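Local structure of cyclic nucleotide-binding protein (Brucella abortus biovar 1, 5D1I) at residues Ile15-Thr20 with Ala60-Thr65; Glu40-Arg45 with Val113-Arg118. The protein is of unknown function but has the fold of a cyclic nucleotide-binding domain, whose relatives include DNA-binding transcription factors. All blocks are in the same frame, centred on the assembly; numbering follows the deposited sequence.

Contact 1: residues Ile15-Thr20 with Ala60-Thr65; sequences IRILGT and AYIIVT
I17 and I62 meet methyl to methyl because the first torsion of each, -70° in I17 and -62° in I62, sets CG2 anti to its own backbone N. I17 CG2 then lies 3.6 Å from I62 CG2, the closest approach of the two segments, and the two side chains lie alongside each other, pointing opposite ways. The longer branch of I17 runs on extended, with chi2 at -177°, and carries CD1 to V64, where it comes 4.0 Å from CG1; here one side chain lies roughly perpendicular to the other. Beside them L18 reaches the strand with one branch, CD2, which stops 4.1 Å from I62 CD1. The contact lays helix 11-18 against strand 56-63, one wall of the cupin-type beta barrel of the cyclic nucleotide-binding domain. I62 presents its side chain to the helix, whereas I63, next along, turns its CB to the other side of the strand. At V64 the chain turns a corner, and V64 and T65 both face E112 in a classic beta bulge. The side chain of V64 rests on I114, and that of L18 packs on L35 and A36 of helix 29-38.

The carbonyl oxygen of I17 takes two donors from one residue, T20 N at 3.1 Å and T20 OG1 at 2.6 Å, the hydroxyl lying in the carbonyl plane. At G19 and T20 the chain meets the second subunit: G19 O accepts from R82 NH2 of that subunit, and T20 packs on its G87.

Contact 2: residues Glu40-Arg45 with Val113-Arg118; sequences ERLVLR and VIRISR
E40 OE2 is held by the guanidinium of R115 in a salt bridge whose short arm, from R115 NE to E40 OE2, measures 2.6 Å. NE meets the oxygen nearly along its C-O axis, E40 OE2 sits 22° out of the guanidinium plane of R115, and the N-H points in at 145°. A second arm from R115 NH2 to the same oxygen is weak at 3.2 Å. Carboxylate and guanidinium planes stand 77° apart and both nitrogens go to OE2, so this is not a coplanar bidentate pair. E40 leaves its backbone with CG anti to N and stays extended beyond it, while R115 bends at chi3, which swings NE round toward the acid.

Beneath the ion pair, strands 40-44 and 111-117 run antiparallel. E40 and R115 form a hydrogen-bonded pair, with R115 N to E40 O at 2.7 Å; R41 and I114 follow as a non-hydrogen-bonded pair, and L42 and V113 close a second hydrogen-bonded one. This strand pair belongs to the beta barrel of the cyclic nucleotide-binding domain. On the face that carries E40 and R115, V113 CG2 packs 3.8 Å from L42 CB, and V113 CG1 touches L44 CD1 at 4.0 Å. On the other face R41 bends at chi2 and brings CD to within 4.1 Å of I114 CG1, which lies over one face of its guanidinium.

Four backbone bonds and the E40-R115 bridge join the segments, and that one-to-one ion pair is probably close to neutral locally. R41 instead ties strand 40-44 by salt bridges to E112 on the neighbouring strand and D14 on helix 11-18, two acids that would probably favour its charged form.

The two contacts share a sheet: strand 56-63 of contact 1 and strand 111-117 of contact 2 are neighbours in it, joined directly where I62 O lies 2.7 Å from I114 N and A60 O 2.8 Å from I116 N, both probable hydrogen bonds. Contact 1 is buried, and its pairing of helix with strand is wholly apolar. Contact 2 is partly buried and joins two strands by a backbone ladder, with an ion pair and aliphatic packing added on the faces. They also meet through side chains, since V64 CG2 of contact 1 packs on R41 NH1 of contact 2. Only contact 1 lies beside the second subunit.

Contact 1: residues Ile15-Thr20 with Ala60-Thr65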
loop_
_atom_site.group_PDB
_atom_site.type_symbol
_atom_site.label_atom_id
_atom_site.label_comp_id
_atom_site.label_asym_id
_atom_site.label_seq_id
_atom_site.Cartn_x
_atom_site.Cartn_y
_atom_site.Cartn_z
ATOM N N ILE A 15 -4.122 -12.785 3.724
ATOM C CA ILE A 15 -3.776 -12.809 2.310
ATOM C C ILE A 15 -4.455 -11.671 1.548
ATOM O O ILE A 15 -3.809 -10.971 0.768
ATOM C CB ILE A 15 -4.146 -14.157 1.673
ATOM C CG1 ILE A 15 -3.250 -15.267 2.239
ATOM C CG2 ILE A 15 -4.026 -14.085 0.157
ATOM C CD1 ILE A 15 -3.550 -16.639 1.684
ATOM N N ARG A 16 -5.748 -11.473 1.787
ATOM C CA ARG A 16 -6.476 -10.405 1.108
ATOM C C ARG A 16 -5.883 -9.042 1.441
ATOM O O ARG A 16 -5.679 -8.212 0.555
ATOM C CB ARG A 16 -7.962 -10.421 1.476
ATOM C CG ARG A 16 -8.790 -9.456 0.636
ATOM C CD ARG A 16 -10.111 -9.087 1.298
ATOM N NE ARG A 16 -9.921 -8.490 2.617
ATOM C CZ ARG A 16 -9.567 -7.225 2.831
ATOM N NH1 ARG A 16 -9.347 -6.403 1.810
ATOM N NH2 ARG A 16 -9.423 -6.781 4.072
ATOM N N ILE A 17 -5.601 -8.821 2.721
ATOM C CA ILE A 17 -5.048 -7.548 3.173
ATOM C C ILE A 17 -3.675 -7.296 2.555
ATOM O O ILE A 17 -3.413 -6.218 2.023
ATOM C CB ILE A 17 -4.928 -7.494 4.712
ATOM C CG1 ILE A 17 -6.311 -7.415 5.355
ATOM C CG2 ILE A 17 -4.106 -6.296 5.141
ATOM C CD1 ILE A 17 -6.268 -7.292 6.862
ATOM N N LEU A 18 -2.807 -8.301 2.618
ATOM C CA LEU A 18 -1.458 -8.178 2.072
ATOM C C LEU A 18 -1.488 -7.928 0.570
ATOM O O LEU A 18 -0.596 -7.283 0.025
ATOM C CB LEU A 18 -0.639 -9.431 2.377
ATOM C CG LEU A 18 -0.267 -9.660 3.844
ATOM C CD1 LEU A 18 0.352 -11.030 4.018
ATOM C CD2 LEU A 18 0.685 -8.584 4.340
ATOM N N GLY A 19 -2.523 -8.438 -0.090
ATOM C CA GLY A 19 -2.660 -8.298 -1.529
ATOM C C GLY A 19 -3.016 -6.897 -1.997
ATOM O O GLY A 19 -2.963 -6.611 -3.189
ATOM N N THR A 20 -3.383 -6.021 -1.068
ATOM C CA THR A 20 -3.694 -4.636 -1.414
ATOM C C THR A 20 -2.455 -3.746 -1.332
ATOM O O THR A 20 -2.451 -2.617 -1.830
ATOM C CB THR A 20 -4.777 -4.051 -0.493
ATOM O OG1 THR A 20 -4.305 -4.047 0.862
ATOM C CG2 THR A 20 -6.059 -4.867 -0.585
ATOM N N ALA A 60 8.203 -3.804 8.014
ATOM C CA ALA A 60 6.974 -3.062 7.804
ATOM C C ALA A 60 5.860 -3.655 8.645
ATOM O O ALA A 60 5.849 -4.855 8.927
ATOM C CB ALA A 60 6.589 -3.065 6.329
ATOM N N TYR A 61 4.929 -2.802 9.048
ATOM C CA TYR A 61 3.765 -3.227 9.809
ATOM C C TYR A 61 2.505 -2.934 9.017
ATOM O O TYR A 61 2.330 -1.828 8.514
ATOM C CB TYR A 61 3.699 -2.510 11.160
ATOM C CG TYR A 61 4.888 -2.748 12.062
ATOM C CD1 TYR A 61 4.900 -3.812 12.955
ATOM C CD2 TYR A 61 5.991 -1.903 12.034
ATOM C CE1 TYR A 61 5.978 -4.037 13.785
ATOM C CE2 TYR A 61 7.076 -2.120 12.866
ATOM C CZ TYR A 61 7.063 -3.190 13.737
ATOM O OH TYR A 61 8.134 -3.417 14.572
ATOM N N ILE A 62 1.622 -3.920 8.913
ATOM C CA ILE A 62 0.337 -3.706 8.270
ATOM C C ILE A 62 -0.748 -3.872 9.317
ATOM O O ILE A 62 -0.779 -4.874 10.032
ATOM C CB ILE A 62 0.093 -4.683 7.096
ATOM C CG1 ILE A 62 1.141 -4.485 5.994
ATOM C CG2 ILE A 62 -1.292 -4.487 6.521
ATOM C CD1 ILE A 62 2.399 -5.311 6.169
ATOM N N ILE A 63 -1.622 -2.878 9.425
ATOM C CA ILE A 63 -2.701 -2.925 10.406
ATOM C C ILE A 63 -3.821 -3.841 9.940
ATOM O O ILE A 63 -4.304 -3.719 8.816
ATOM C CB ILE A 63 -3.280 -1.530 10.682
ATOM C CG1 ILE A 63 -2.191 -0.588 11.190
ATOM C CG2 ILE A 63 -4.419 -1.613 11.696
ATOM C CD1 ILE A 63 -2.682 0.826 11.432
ATOM N N VAL A 64 -4.222 -4.761 10.811
ATOM C CA VAL A 64 -5.360 -5.630 10.548
ATOM C C VAL A 64 -6.605 -5.073 11.229
ATOM O O VAL A 64 -7.611 -4.797 10.579
ATOM C CB VAL A 64 -5.101 -7.066 11.036
ATOM C CG1 VAL A 64 -6.336 -7.934 10.829
ATOM C CG2 VAL A 64 -3.901 -7.659 10.318
ATOM N N THR A 65 -6.533 -4.914 12.546
ATOM C CA THR A 65 -7.604 -4.264 13.293
ATOM C C THR A 65 -7.017 -3.236 14.254
ATOM O O THR A 65 -5.899 -3.401 14.733
ATOM C CB THR A 65 -8.458 -5.277 14.092
ATOM O OG1 THR A 65 -7.631 -5.967 15.035
ATOM C CG2 THR A 65 -9.118 -6.284 13.163
#

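Contact 2: residues Glu40-Arg45 with Val113-Arg118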
loop_
_atom_site.group_PDB
_atom_site.type_symbol
_atom_site.label_atom_id
_atom_site.label_comp_id
_atom_site.label_asym_id
_atom_site.label_seq_id
_atom_site.Cartn_x
_atom_site.Cartn_y
_atom_site.Cartn_z
ATOM N N GLU A 40 4.872 -12.010 11.102
ATOM C CA GLU A 40 4.687 -12.128 12.545
ATOM C C GLU A 40 3.472 -11.316 12.984
ATOM O O GLU A 40 3.326 -10.152 12.608
ATOM C CB GLU A 40 5.941 -11.662 13.290
ATOM C CG GLU A 40 5.897 -11.881 14.795
ATOM C CD GLU A 40 7.058 -11.221 15.520
ATOM O OE1 GLU A 40 7.341 -11.614 16.673
ATOM O OE2 GLU A 40 7.683 -10.306 14.944
ATOM N N ARG A 41 2.599 -11.935 13.772
ATOM C CA ARG A 41 1.414 -11.262 14.296
ATOM C C ARG A 41 1.697 -10.633 15.653
ATOM O O ARG A 41 2.205 -11.295 16.554
ATOM C CB ARG A 41 0.248 -12.245 14.423
ATOM C CG ARG A 41 -0.438 -12.597 13.117
ATOM C CD ARG A 41 -1.545 -11.608 12.803
ATOM N NE ARG A 41 -2.589 -12.203 11.975
ATOM C CZ ARG A 41 -3.745 -11.611 11.699
ATOM N NH1 ARG A 41 -4.006 -10.409 12.191
ATOM N NH2 ARG A 41 -4.647 -12.221 10.943
ATOM N N LEU A 42 1.359 -9.357 15.803
ATOM C CA LEU A 42 1.574 -8.662 17.067
ATOM C C LEU A 42 0.291 -8.025 17.574
ATOM O O LEU A 42 -0.429 -7.378 16.818
ATOM C CB LEU A 42 2.652 -7.588 16.917
ATOM C CG LEU A 42 4.081 -8.057 16.654
ATOM C CD1 LEU A 42 5.003 -6.865 16.449
ATOM C CD2 LEU A 42 4.566 -8.923 17.805
ATOM N N VAL A 43 0.008 -8.207 18.858
ATOM C CA VAL A 43 -1.114 -7.521 19.481
ATOM C C VAL A 43 -0.596 -6.350 20.306
ATOM O O VAL A 43 0.168 -6.535 21.253
ATOM C CB VAL A 43 -1.942 -8.462 20.367
ATOM C CG1 VAL A 43 -2.993 -7.677 21.129
ATOM C CG2 VAL A 43 -2.595 -9.540 19.517
ATOM N N LEU A 44 -1.009 -5.145 19.927
ATOM C CA LEU A 44 -0.543 -3.928 20.575
ATOM C C LEU A 44 -1.593 -3.386 21.528
ATOM O O LEU A 44 -2.712 -3.083 21.114
ATOM C CB LEU A 44 -0.197 -2.858 19.536
ATOM C CG LEU A 44 0.668 -3.284 18.349
ATOM C CD1 LEU A 44 0.818 -2.138 17.366
ATOM C CD2 LEU A 44 2.030 -3.774 18.815
ATOM N N ARG A 45 -1.235 -3.263 22.800
ATOM C CA ARG A 45 -2.131 -2.646 23.767
ATOM C C ARG A 45 -2.265 -1.155 23.480
ATOM O O ARG A 45 -1.401 -0.558 22.844
ATOM C CB ARG A 45 -1.627 -2.868 25.196
ATOM C CG ARG A 45 -1.554 -4.333 25.603
ATOM C CD ARG A 45 -1.046 -4.499 27.029
ATOM N NE ARG A 45 -0.879 -5.906 27.388
ATOM C CZ ARG A 45 -1.839 -6.663 27.910
ATOM N NH1 ARG A 45 -3.042 -6.153 28.140
ATOM N NH2 ARG A 45 -1.598 -7.935 28.203
ATOM N N VAL A 113 -1.405 -6.020 14.305
ATOM C CA VAL A 113 -0.631 -5.732 13.109
ATOM C C VAL A 113 0.094 -6.970 12.601
ATOM O O VAL A 113 0.388 -7.897 13.355
ATOM C CB VAL A 113 0.406 -4.615 13.352
ATOM C CG1 VAL A 113 -0.283 -3.303 13.711
ATOM C CG2 VAL A 113 1.392 -5.025 14.436
ATOM N N ILE A 114 0.369 -6.967 11.305
ATOM C CA ILE A 114 1.191 -7.981 10.671
ATOM C C ILE A 114 2.578 -7.395 10.442
ATOM O O ILE A 114 2.706 -6.359 9.793
ATOM C CB ILE A 114 0.581 -8.433 9.333
ATOM C CG1 ILE A 114 -0.649 -9.308 9.575
ATOM C CG2 ILE A 114 1.608 -9.161 8.496
ATOM C CD1 ILE A 114 -1.437 -9.604 8.318
ATOM N N ARG A 115 3.611 -8.031 10.987
ATOM C CA ARG A 115 4.968 -7.534 10.799
ATOM C C ARG A 115 5.703 -8.309 9.716
ATOM O O ARG A 115 5.856 -9.526 9.804
ATOM C CB ARG A 115 5.767 -7.599 12.100
ATOM C CG ARG A 115 7.143 -6.956 11.993
ATOM C CD ARG A 115 7.990 -7.213 13.238
ATOM N NE ARG A 115 8.529 -8.568 13.258
ATOM C CZ ARG A 115 9.739 -8.897 12.817
ATOM N NH1 ARG A 115 10.549 -7.964 12.332
ATOM N NH2 ARG A 115 10.146 -10.158 12.867
ATOM N N ILE A 116 6.160 -7.593 8.698
ATOM C CA ILE A 116 6.913 -8.202 7.614
ATOM C C ILE A 116 8.362 -7.778 7.718
ATOM O O ILE A 116 8.679 -6.603 7.543
ATOM C CB ILE A 116 6.372 -7.796 6.229
ATOM C CG1 ILE A 116 4.866 -8.030 6.140
ATOM C CG2 ILE A 116 7.104 -8.562 5.129
ATOM C CD1 ILE A 116 4.485 -9.480 6.137
ATOM N N SER A 117 9.244 -8.724 8.016
ATOM C CA SER A 117 10.664 -8.415 8.046
ATOM C C SER A 117 11.213 -8.280 6.634
ATOM O O SER A 117 10.685 -8.861 5.681
ATOM C CB SER A 117 11.438 -9.491 8.804
ATOM O OG SER A 117 11.379 -10.725 8.113
ATOM N N ARG A 118 12.279 -7.504 6.502
ATOM C CA ARG A 118 12.979 -7.400 5.236
ATOM C C ARG A 118 13.443 -8.784 4.776
ATOM O O ARG A 118 13.304 -9.136 3.602
ATOM C CB ARG A 118 14.164 -6.441 5.372
ATOM C CG ARG A 118 14.842 -6.087 4.070
ATOM C CD ARG A 118 15.449 -4.696 4.143
ATOM N NE ARG A 118 16.206 -4.482 5.371
ATOM C CZ ARG A 118 16.503 -3.284 5.865
ATOM N NH1 ARG A 118 16.096 -2.185 5.242
ATOM N NH2 ARG A 118 17.205 -3.185 6.985
#